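Local coordinates for protein exosome complex component Rrp42 (Archaeoglobus fulgidus, PDB 3M7N) that is probably a non-catalytic subunit of the archaeal RNA-degrading exosome and probably contributes to structuring the Rrp41 active site, at residues H[207-215]-H[224-232]. Sequence-based numbering, arbitrary orientation.
Sequences VGDTTLTIT and AMQKSGGYL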
loop_
_atom_site.group_PDB
_atom_site.type_symbol
_atom_site.label_atom_id
_atom_site.label_comp_id
_atom_site.label_asym_id
_atom_site.label_seq_id
_atom_site.Cartn_x
_atom_site.Cartn_y
_atom_site.Cartn_z
ATOM N N VAL H 207 6.792 16.442 24.573
ATOM C CA VAL H 207 6.333 15.748 25.763
ATOM C C VAL H 207 5.362 14.619 25.443
ATOM O O VAL H 207 5.355 13.603 26.118
ATOM C CB VAL H 207 5.699 16.733 26.780
ATOM C CG1 VAL H 207 5.057 15.973 27.924
ATOM C CG2 VAL H 207 6.766 17.702 27.309
ATOM N N GLY H 208 4.529 14.805 24.427
ATOM C CA GLY H 208 3.547 13.802 24.063
ATOM C C GLY H 208 2.429 14.494 23.331
ATOM O O GLY H 208 2.337 15.723 23.369
ATOM N N ASP H 209 1.578 13.734 22.657
ATOM C CA ASP H 209 0.529 14.342 21.844
ATOM C C ASP H 209 -0.800 14.367 22.602
ATOM O O ASP H 209 -1.799 13.817 22.152
ATOM C CB ASP H 209 0.381 13.593 20.522
ATOM C CG ASP H 209 -0.401 14.378 19.486
ATOM O OD1 ASP H 209 -0.799 15.531 19.777
ATOM O OD2 ASP H 209 -0.619 13.846 18.370
ATOM N N THR H 210 -0.799 15.018 23.754
ATOM C CA THR H 210 -1.919 14.931 24.690
ATOM C C THR H 210 -2.532 16.317 24.891
ATOM O O THR H 210 -2.043 17.128 25.692
ATOM C CB THR H 210 -1.427 14.410 26.018
ATOM O OG1 THR H 210 -0.254 15.148 26.384
ATOM C CG2 THR H 210 -1.053 12.961 25.895
ATOM N N THR H 211 -3.591 16.591 24.141
ATOM C CA THR H 211 -4.124 17.930 24.084
ATOM C C THR H 211 -5.622 18.033 24.380
ATOM O O THR H 211 -6.355 17.038 24.431
ATOM C CB THR H 211 -3.857 18.570 22.707
ATOM O OG1 THR H 211 -4.588 17.862 21.703
ATOM C CG2 THR H 211 -2.353 18.569 22.373
ATOM N N LEU H 212 -6.060 19.273 24.564
ATOM C CA LEU H 212 -7.473 19.575 24.720
ATOM C C LEU H 212 -7.743 20.843 23.921
ATOM O O LEU H 212 -7.013 21.828 24.025
ATOM C CB LEU H 212 -7.808 19.719 26.210
ATOM C CG LEU H 212 -9.227 19.781 26.806
ATOM C CD1 LEU H 212 -9.594 21.183 27.188
ATOM C CD2 LEU H 212 -10.311 19.148 25.945
ATOM N N THR H 213 -8.758 20.791 23.077
ATOM C CA THR H 213 -9.156 21.936 22.284
ATOM C C THR H 213 -10.575 22.364 22.661
ATOM O O THR H 213 -11.479 21.537 22.724
ATOM C CB THR H 213 -9.132 21.603 20.769
ATOM O OG1 THR H 213 -7.800 21.275 20.366
ATOM C CG2 THR H 213 -9.600 22.787 19.976
ATOM N N ILE H 214 -10.767 23.654 22.912
ATOM C CA ILE H 214 -12.096 24.198 23.166
ATOM C C ILE H 214 -12.336 25.353 22.211
ATOM O O ILE H 214 -11.504 26.260 22.110
ATOM C CB ILE H 214 -12.257 24.698 24.628
ATOM C CG1 ILE H 214 -12.162 23.526 25.593
ATOM C CG2 ILE H 214 -13.626 25.382 24.821
ATOM C CD1 ILE H 214 -11.858 23.920 26.989
ATOM N N THR H 215 -13.468 25.320 21.519
ATOM C CA THR H 215 -13.837 26.390 20.611
ATOM C C THR H 215 -15.078 27.151 21.069
ATOM O O THR H 215 -16.089 26.562 21.448
ATOM C CB THR H 215 -14.078 25.851 19.193
ATOM O OG1 THR H 215 -12.995 24.980 18.840
ATOM C CG2 THR H 215 -14.207 27.003 18.171
ATOM N N ALA H 224 -17.474 23.792 20.171
ATOM C CA ALA H 224 -16.837 22.524 19.829
ATOM C C ALA H 224 -15.795 22.230 20.877
ATOM O O ALA H 224 -15.181 23.144 21.413
ATOM C CB ALA H 224 -16.186 22.605 18.455
ATOM N N MET H 225 -15.604 20.966 21.202
ATOM C CA MET H 225 -14.481 20.600 22.048
ATOM C C MET H 225 -13.952 19.253 21.596
ATOM O O MET H 225 -14.694 18.415 21.077
ATOM C CB MET H 225 -14.870 20.522 23.525
ATOM C CG MET H 225 -15.474 21.787 24.133
ATOM S SD MET H 225 -16.145 21.470 25.792
ATOM C CE MET H 225 -14.623 21.351 26.646
ATOM N N GLN H 226 -12.665 19.044 21.823
ATOM C CA GLN H 226 -12.010 17.834 21.408
ATOM C C GLN H 226 -10.825 17.535 22.327
ATOM O O GLN H 226 -9.852 18.296 22.376
ATOM C CB GLN H 226 -11.522 18.017 19.964
ATOM C CG GLN H 226 -10.681 16.860 19.403
ATOM C CD GLN H 226 -11.501 15.625 19.173
ATOM O OE1 GLN H 226 -12.690 15.691 18.794
ATOM N NE2 GLN H 226 -10.876 14.472 19.390
ATOM N N LYS H 227 -10.913 16.438 23.068
ATOM C CA LYS H 227 -9.745 15.881 23.741
ATOM C C LYS H 227 -9.007 14.895 22.785
ATOM O O LYS H 227 -9.650 14.084 22.119
ATOM C CB LYS H 227 -10.181 15.186 25.031
ATOM C CG LYS H 227 -9.079 14.381 25.677
ATOM C CD LYS H 227 -9.538 13.766 26.990
ATOM C CE LYS H 227 -9.254 12.279 27.035
ATOM N NZ LYS H 227 -7.847 11.937 27.151
ATOM N N SER H 228 -7.676 14.970 22.703
ATOM C CA SER H 228 -6.920 14.061 21.815
ATOM C C SER H 228 -5.689 13.526 22.479
ATOM O O SER H 228 -5.003 14.258 23.202
ATOM C CB SER H 228 -6.444 14.758 20.534
ATOM O OG SER H 228 -7.515 15.163 19.725
ATOM N N GLY H 229 -5.377 12.264 22.187
ATOM C CA GLY H 229 -4.157 11.657 22.681
ATOM C C GLY H 229 -4.432 10.624 23.749
ATOM O O GLY H 229 -5.534 10.568 24.305
ATOM N N GLY H 230 -3.432 9.798 24.037
ATOM C CA GLY H 230 -3.599 8.730 25.002
ATOM C C GLY H 230 -3.266 9.167 26.411
ATOM O O GLY H 230 -2.198 8.854 26.918
ATOM N N TYR H 231 -4.167 9.909 27.043
ATOM C CA TYR H 231 -3.953 10.313 28.418
ATOM C C TYR H 231 -5.272 10.337 29.167
ATOM O O TYR H 231 -6.347 10.238 28.565
ATOM C CB TYR H 231 -3.309 11.694 28.475
ATOM C CG TYR H 231 -4.205 12.872 28.063
ATOM C CD1 TYR H 231 -4.601 13.826 29.001
ATOM C CD2 TYR H 231 -4.624 13.042 26.748
ATOM C CE1 TYR H 231 -5.378 14.919 28.647
ATOM C CE2 TYR H 231 -5.410 14.138 26.369
ATOM C CZ TYR H 231 -5.782 15.082 27.335
ATOM O OH TYR H 231 -6.563 16.181 27.019
ATOM N N LEU H 232 -5.195 10.472 30.484
ATOM C CA LEU H 232 -6.398 10.652 31.271
ATOM C C LEU H 232 -6.520 12.110 31.711
ATOM O O LEU H 232 -5.591 12.678 32.264
ATOM C CB LEU H 232 -6.404 9.678 32.454
ATOM C CG LEU H 232 -6.541 8.193 32.055
ATOM C CD1 LEU H 232 -6.317 7.279 33.245
ATOM C CD2 LEU H 232 -7.878 7.891 31.394
HETATM O O HOH W 1 -6.922 18.958 20.938
#
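Y231 packs on T210 and hydrogen-bonds to T211, an example of an aromatic residue just past a strand folding back on its hairpin partner. With chi1 at 71°, CG is tucked over the backbone, flanked by its own N and C, and the ring lies back toward T210 and T211. T210 lies over one face, its CB 4.0 Å from the ring centroid in a CH-pi contact, with CG2 reaching CD2 and CB of the tyrosine. The hydroxyl donates to the backbone O of T211, OH to O 2.7 Å, arriving well above the carbonyl plane. S228 N, 3.0 Å from the same T211 O, comes from the opposite face, and this carbonyl is gripped twice. A phenylalanine in place of Y231 would probably keep the packing on T210 but leave the T211 carbonyl one donor short. K227 bends around to set NZ over the other face from T210, toward the rim, while NZ donates to Y231 O at 2.7 Å.

Further along, the non-hydrogen-bonded pair I214 and M225 run alongside each other on one face of the hairpin. A bend at chi3 (74°) curls the methionine's CE onto I214 CG1, 3.4 Å away, where L212 and I214 meet helix 235-253. On the other face one water links T211 OG1 (2.7 Å) and T213 OG1 (2.5 Å), and the latter also bonds to T188 OG1 of strand 185-192. G229 CA passes against D209 O in a CA-H...O contact, where a CB would collide with the carbonyl. Residues 211-215 and 224-228 make an antiparallel beta hairpin in the second RNase PH-family domain, whose outer strand pairs with a strand of the neighbouring exonuclease 1 chain, continuing the sheet across the interface.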